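Local structure of YdhT protein (Bacillus subtilis, 3CBW) at residues D254-N259 with I291-Q296; F285-F290 with W311-N316. The protein hydrolyses internal beta-1,4-mannosidic linkages of mannan, galactomannan and glucomannan as a family 26 endo-mannanase involved in glucomannan degradation. The protein carries 3 engineered substitutions. All blocks are in the same frame, centred on the assembly; numbering follows the deposited sequence.

Overall arrangement
Both contacts join helix 287-297 to loops that follow strands of the parallel sheet, and their centres lie 13 Å apart. Contact 2 holds the start of the helix to residues 311-316, in the loop after strand 301-306; contact 1 holds the next turns to residues 254-259, after strand 245-252. They also touch directly, Ala255 CB packing 3.8 Å from Phe290 CA. Contact 2 is nearer the substrate site: the Trp311 side chain comes within about 4 Å of those of Tyr251 and Trp307, both substrate-binding by similarity, whereas the Ala255 side chain of contact 1 is about 11 Å from that of Tyr251.

Contact 1: residues D254-N259 with I291-Q296; sequences DAYSIN and INAIKQ
Asn292 OD1 is gripped by two side-chain donors, the hydroxyl of Tyr256 and the amide of Gln296. Tyr256 OH donates to Asn292 OD1 over 2.6 Å, and Gln296 NE2, one helical turn on, reaches the same oxygen at 2.8 Å. Both donors lie in the carbonyl plane and on a lone pair, so together they fix the rotation of the Asn292 amide, whose plane stands 51° from the phenol ring. Asn292 CG, anti to its backbone N (chi1 -177°), carries the amide to the tyrosine tip. The ring lays one face over Ala293 CB, 3.7 Å from the Tyr256 ring centroid, a CH-pi contact. Ala293 CB also touches Ala255 CB at 3.8 Å, and such small side chains let the loop come close, with 5.4 Å between Tyr256 CA and Ala293 CA. The tyrosine is held from its own side by an Asx turn, in which Asp254 OD1 accepts from Tyr256 N at 2.9 Å. Tyr298 OH bonds to Ala255 O, adding a second tie between loop and helix end. In TIM-barrel terms, the loop after strand 245-252 packs against helix 287-297, which follows the next strand, 271-278.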
loop_
_atom_site.group_PDB
_atom_site.type_symbol
_atom_site.label_atom_id
_atom_site.label_comp_id
_atom_site.label_asym_id
_atom_site.label_seq_id
_atom_site.Cartn_x
_atom_site.Cartn_y
_atom_site.Cartn_z
ATOM N N ASP A 254 17.678 -11.847 -0.038
ATOM C CA ASP A 254 17.271 -13.214 0.261
ATOM C C ASP A 254 15.760 -13.250 0.448
ATOM O O ASP A 254 15.241 -12.822 1.486
ATOM C CB ASP A 254 17.976 -13.672 1.539
ATOM C CG ASP A 254 17.645 -15.100 1.936
ATOM O OD1 ASP A 254 16.810 -15.757 1.286
ATOM O OD2 ASP A 254 18.248 -15.559 2.928
ATOM N N ALA A 255 15.060 -13.785 -0.549
ATOM C CA ALA A 255 13.602 -13.876 -0.504
ATOM C C ALA A 255 13.058 -14.784 0.581
ATOM O O ALA A 255 11.897 -14.689 0.929
ATOM C CB ALA A 255 13.078 -14.345 -1.848
ATOM N N TYR A 256 13.893 -15.662 1.118
ATOM C CA TYR A 256 13.426 -16.713 2.006
ATOM C C TYR A 256 13.586 -16.362 3.481
ATOM O O TYR A 256 13.107 -17.106 4.342
ATOM C CB TYR A 256 14.175 -18.007 1.695
ATOM C CG TYR A 256 13.927 -18.529 0.297
ATOM C CD1 TYR A 256 13.062 -19.591 0.081
ATOM C CD2 TYR A 256 14.560 -17.955 -0.806
ATOM C CE1 TYR A 256 12.839 -20.082 -1.203
ATOM C CE2 TYR A 256 14.326 -18.424 -2.079
ATOM C CZ TYR A 256 13.481 -19.479 -2.267
ATOM O OH TYR A 256 13.301 -19.940 -3.547
ATOM N N SER A 257 14.254 -15.241 3.750
ATOM C CA SER A 257 14.591 -14.824 5.109
ATOM C C SER A 257 13.809 -13.609 5.577
ATOM O O SER A 257 14.184 -12.968 6.559
ATOM C CB SER A 257 16.089 -14.543 5.209
ATOM O OG SER A 257 16.801 -15.762 5.162
ATOM N N ILE A 258 12.723 -13.292 4.885
ATOM C CA ILE A 258 11.936 -12.120 5.251
ATOM C C ILE A 258 11.224 -12.387 6.568
ATOM O O ILE A 258 10.558 -13.409 6.725
ATOM C CB ILE A 258 10.934 -11.735 4.151
ATOM C CG1 ILE A 258 11.662 -11.494 2.821
ATOM C CG2 ILE A 258 10.173 -10.479 4.562
ATOM C CD1 ILE A 258 10.745 -11.437 1.597
ATOM N N ASN A 259 11.415 -11.479 7.520
ATOM C CA ASN A 259 10.827 -11.591 8.844
ATOM C C ASN A 259 9.484 -10.875 8.908
ATOM O O ASN A 259 9.344 -9.769 8.380
ATOM C CB ASN A 259 11.814 -10.979 9.849
ATOM C CG ASN A 259 11.338 -11.043 11.283
ATOM O OD1 ASN A 259 10.461 -10.281 11.696
ATOM N ND2 ASN A 259 11.948 -11.927 12.072
ATOM N N ILE A 291 8.793 -15.532 -6.044
ATOM C CA ILE A 291 7.560 -16.311 -6.157
ATOM C C ILE A 291 7.727 -17.724 -5.587
ATOM O O ILE A 291 6.800 -18.258 -4.983
ATOM C CB ILE A 291 6.930 -16.305 -7.592
ATOM C CG1 ILE A 291 5.499 -16.858 -7.568
ATOM C CG2 ILE A 291 7.796 -17.053 -8.594
ATOM C CD1 ILE A 291 4.505 -16.033 -6.786
ATOM N N ASN A 292 8.905 -18.321 -5.752
ATOM C CA ASN A 292 9.149 -19.612 -5.141
ATOM C C ASN A 292 9.094 -19.532 -3.616
ATOM O O ASN A 292 8.526 -20.401 -2.967
ATOM C CB ASN A 292 10.484 -20.192 -5.585
ATOM C CG ASN A 292 10.716 -21.568 -5.011
ATOM O OD1 ASN A 292 11.426 -21.734 -4.021
ATOM N ND2 ASN A 292 10.056 -22.563 -5.594
ATOM N N ALA A 293 9.701 -18.492 -3.049
ATOM C CA ALA A 293 9.648 -18.263 -1.600
ATOM C C ALA A 293 8.215 -18.075 -1.110
ATOM O O ALA A 293 7.841 -18.575 -0.048
ATOM C CB ALA A 293 10.519 -17.087 -1.201
ATOM N N ILE A 294 7.398 -17.369 -1.889
ATOM C CA ILE A 294 5.982 -17.259 -1.529
ATOM C C ILE A 294 5.337 -18.640 -1.417
ATOM O O ILE A 294 4.662 -18.938 -0.424
ATOM C CB ILE A 294 5.208 -16.344 -2.507
ATOM C CG1 ILE A 294 5.566 -14.884 -2.235
ATOM C CG2 ILE A 294 3.719 -16.541 -2.358
ATOM C CD1 ILE A 294 5.136 -13.914 -3.322
ATOM N N LYS A 295 5.574 -19.485 -2.415
ATOM C CA LYS A 295 4.975 -20.816 -2.408
ATOM C C LYS A 295 5.445 -21.648 -1.218
ATOM O O LYS A 295 4.660 -22.370 -0.596
ATOM C CB LYS A 295 5.301 -21.555 -3.694
ATOM C CG LYS A 295 4.709 -20.944 -4.922
ATOM C CD LYS A 295 4.949 -21.871 -6.068
ATOM C CE LYS A 295 4.556 -21.217 -7.345
ATOM N NZ LYS A 295 4.253 -22.210 -8.415
ATOM N N GLN A 296 6.729 -21.551 -0.889
ATOM C CA GLN A 296 7.306 -22.387 0.171
ATOM C C GLN A 296 7.164 -21.819 1.581
ATOM O O GLN A 296 7.039 -22.578 2.549
ATOM C CB GLN A 296 8.796 -22.619 -0.097
ATOM C CG GLN A 296 9.104 -23.413 -1.353
ATOM C CD GLN A 296 10.422 -24.146 -1.241
ATOM O OE1 GLN A 296 10.604 -24.971 -0.341
ATOM N NE2 GLN A 296 11.354 -23.841 -2.136
#

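Contact 2: residues F285-F290 with W311-N316; sequences FDYSLF and WSAAVN
The phenol of Tyr287 meets the carbonyl of Trp311 almost head-on: Tyr287 OH donates to Trp311 O, in the plane of the ring at its edge, over 2.7 Å with a C=O...donor angle of 170°. Two residues of the contact flank that ring: Phe285 CE2 stands 3.3 Å above the centre of one face of Tyr287, and Ala313 CB lies over the opposite face, towards the rim. Asn316 CB comes to the ring edge, 3.8 Å from Tyr287 CD2, its amide plane turned 71° from the ring. The amide itself faces back into its own loop, where Asn316 ND2 donates to Ser312 O at 2.8 Å from above the carbonyl plane, and also to Glu310 O. An alanine at Tyr287 would lack the ring and its hydroxyl, so the bond to Trp311 O and the layer between Phe285 and Ala313 would go, and the 311-316 loop would probably be less firmly held. Asp286, at the N-cap, accepts at OD1 from both Ser288 N and Ser288 OG, while Ser312 OG, bonded to Glu58, forms an ST turn with Ala314 N. The contact thus joins the N-capped start of helix 287-297 to a loop whose Trp311 meets Tyr251 and Trp307 edge-to-face, probable substrate-binding residues of the family 26 TIM barrel.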
loop_
_atom_site.group_PDB
_atom_site.type_symbol
_atom_site.label_atom_id
_atom_site.label_comp_id
_atom_site.label_asym_id
_atom_site.label_seq_id
_atom_site.Cartn_x
_atom_site.Cartn_y
_atom_site.Cartn_z
ATOM N N PHE A 285 19.564 -10.086 -7.931
ATOM C CA PHE A 285 18.159 -10.237 -7.545
ATOM C C PHE A 285 17.382 -11.026 -8.585
ATOM O O PHE A 285 17.533 -10.793 -9.776
ATOM C CB PHE A 285 17.488 -8.882 -7.319
ATOM C CG PHE A 285 16.152 -8.979 -6.637
ATOM C CD1 PHE A 285 16.068 -9.010 -5.243
ATOM C CD2 PHE A 285 14.983 -9.036 -7.380
ATOM C CE1 PHE A 285 14.836 -9.087 -4.604
ATOM C CE2 PHE A 285 13.745 -9.135 -6.752
ATOM C CZ PHE A 285 13.669 -9.152 -5.356
ATOM N N ASP A 286 16.546 -11.955 -8.133
ATOM C CA ASP A 286 15.795 -12.809 -9.039
ATOM C C ASP A 286 14.345 -12.948 -8.577
ATOM O O ASP A 286 14.063 -13.595 -7.555
ATOM C CB ASP A 286 16.474 -14.186 -9.135
ATOM C CG ASP A 286 15.930 -15.048 -10.267
ATOM O OD1 ASP A 286 14.757 -14.878 -10.675
ATOM O OD2 ASP A 286 16.685 -15.928 -10.749
ATOM N N TYR A 287 13.424 -12.360 -9.339
ATOM C CA TYR A 287 12.009 -12.404 -8.980
ATOM C C TYR A 287 11.427 -13.818 -9.033
ATOM O O TYR A 287 10.415 -14.087 -8.392
ATOM C CB TYR A 287 11.178 -11.425 -9.823
ATOM C CG TYR A 287 11.126 -10.019 -9.247
ATOM C CD1 TYR A 287 10.329 -9.736 -8.133
ATOM C CD2 TYR A 287 11.869 -8.971 -9.805
ATOM C CE1 TYR A 287 10.264 -8.452 -7.587
ATOM C CE2 TYR A 287 11.805 -7.673 -9.265
ATOM C CZ TYR A 287 11.008 -7.434 -8.152
ATOM O OH TYR A 287 10.942 -6.176 -7.595
ATOM N N SER A 288 12.063 -14.726 -9.779
ATOM C CA SER A 288 11.597 -16.120 -9.800
ATOM C C SER A 288 11.781 -16.790 -8.441
ATOM O O SER A 288 10.977 -17.637 -8.048
ATOM C CB SER A 288 12.272 -16.940 -10.911
ATOM O OG SER A 288 13.626 -17.213 -10.617
ATOM N N LEU A 289 12.822 -16.381 -7.717
ATOM C CA LEU A 289 13.056 -16.881 -6.369
ATOM C C LEU A 289 12.050 -16.317 -5.375
ATOM O O LEU A 289 11.703 -16.971 -4.399
ATOM C CB LEU A 289 14.491 -16.594 -5.916
ATOM C CG LEU A 289 15.567 -17.305 -6.753
ATOM C CD1 LEU A 289 16.943 -16.767 -6.413
ATOM C CD2 LEU A 289 15.492 -18.832 -6.574
ATOM N N PHE A 290 11.597 -15.093 -5.622
ATOM C CA PHE A 290 10.582 -14.470 -4.757
ATOM C C PHE A 290 9.244 -15.215 -4.833
ATOM O O PHE A 290 8.641 -15.525 -3.804
ATOM C CB PHE A 290 10.424 -12.993 -5.128
ATOM C CG PHE A 290 9.301 -12.295 -4.411
ATOM C CD1 PHE A 290 9.306 -12.172 -3.018
ATOM C CD2 PHE A 290 8.258 -11.716 -5.131
ATOM C CE1 PHE A 290 8.269 -11.505 -2.354
ATOM C CE2 PHE A 290 7.225 -11.056 -4.477
ATOM C CZ PHE A 290 7.236 -10.945 -3.090
ATOM N N TRP A 311 14.113 -1.190 -9.262
ATOM C CA TRP A 311 13.463 -2.269 -8.518
ATOM C C TRP A 311 12.459 -3.048 -9.370
ATOM O O TRP A 311 11.937 -4.078 -8.938
ATOM C CB TRP A 311 12.732 -1.715 -7.285
ATOM C CG TRP A 311 13.620 -1.042 -6.281
ATOM C CD1 TRP A 311 14.359 -1.641 -5.303
ATOM C CD2 TRP A 311 13.847 0.364 -6.152
ATOM N NE1 TRP A 311 15.045 -0.694 -4.575
ATOM C CE2 TRP A 311 14.749 0.546 -5.081
ATOM C CE3 TRP A 311 13.384 1.491 -6.848
ATOM C CZ2 TRP A 311 15.195 1.815 -4.681
ATOM C CZ3 TRP A 311 13.834 2.752 -6.453
ATOM C CH2 TRP A 311 14.725 2.900 -5.379
ATOM N N SER A 312 12.172 -2.541 -10.570
ATOM C CA SER A 312 11.090 -3.061 -11.405
ATOM C C SER A 312 11.266 -4.515 -11.786
ATOM O O SER A 312 12.371 -4.955 -12.107
ATOM C CB SER A 312 10.964 -2.233 -12.685
ATOM O OG SER A 312 10.074 -2.837 -13.615
ATOM N N ALA A 313 10.162 -5.255 -11.802
ATOM C CA ALA A 313 10.185 -6.611 -12.334
ATOM C C ALA A 313 10.714 -6.615 -13.768
ATOM O O ALA A 313 11.433 -7.525 -14.158
ATOM C CB ALA A 313 8.799 -7.221 -12.291
ATOM N N ALA A 314 10.377 -5.582 -14.545
ATOM C CA ALA A 314 10.728 -5.563 -15.967
ATOM C C ALA A 314 12.231 -5.606 -16.240
ATOM O O ALA A 314 12.655 -6.150 -17.264
ATOM C CB ALA A 314 10.098 -4.364 -16.668
ATOM N N VAL A 315 13.027 -5.046 -15.329
ATOM C CA VAL A 315 14.478 -4.902 -15.553
ATOM C C VAL A 315 15.306 -5.842 -14.681
ATOM O O VAL A 315 16.538 -5.777 -14.670
ATOM C CB VAL A 315 14.948 -3.439 -15.359
ATOM C CG1 VAL A 315 14.164 -2.504 -16.275
ATOM C CG2 VAL A 315 14.827 -3.002 -13.898
ATOM N N ASN A 316 14.630 -6.704 -13.927
ATOM C CA ASN A 316 15.323 -7.635 -13.059
ATOM C C ASN A 316 15.142 -9.051 -13.553
ATOM O O ASN A 316 14.204 -9.347 -14.298
ATOM C CB ASN A 316 14.827 -7.480 -11.617
ATOM C CG ASN A 316 15.504 -6.339 -10.897
ATOM O OD1 ASN A 316 16.656 -6.459 -10.475
ATOM N ND2 ASN A 316 14.802 -5.215 -10.762
#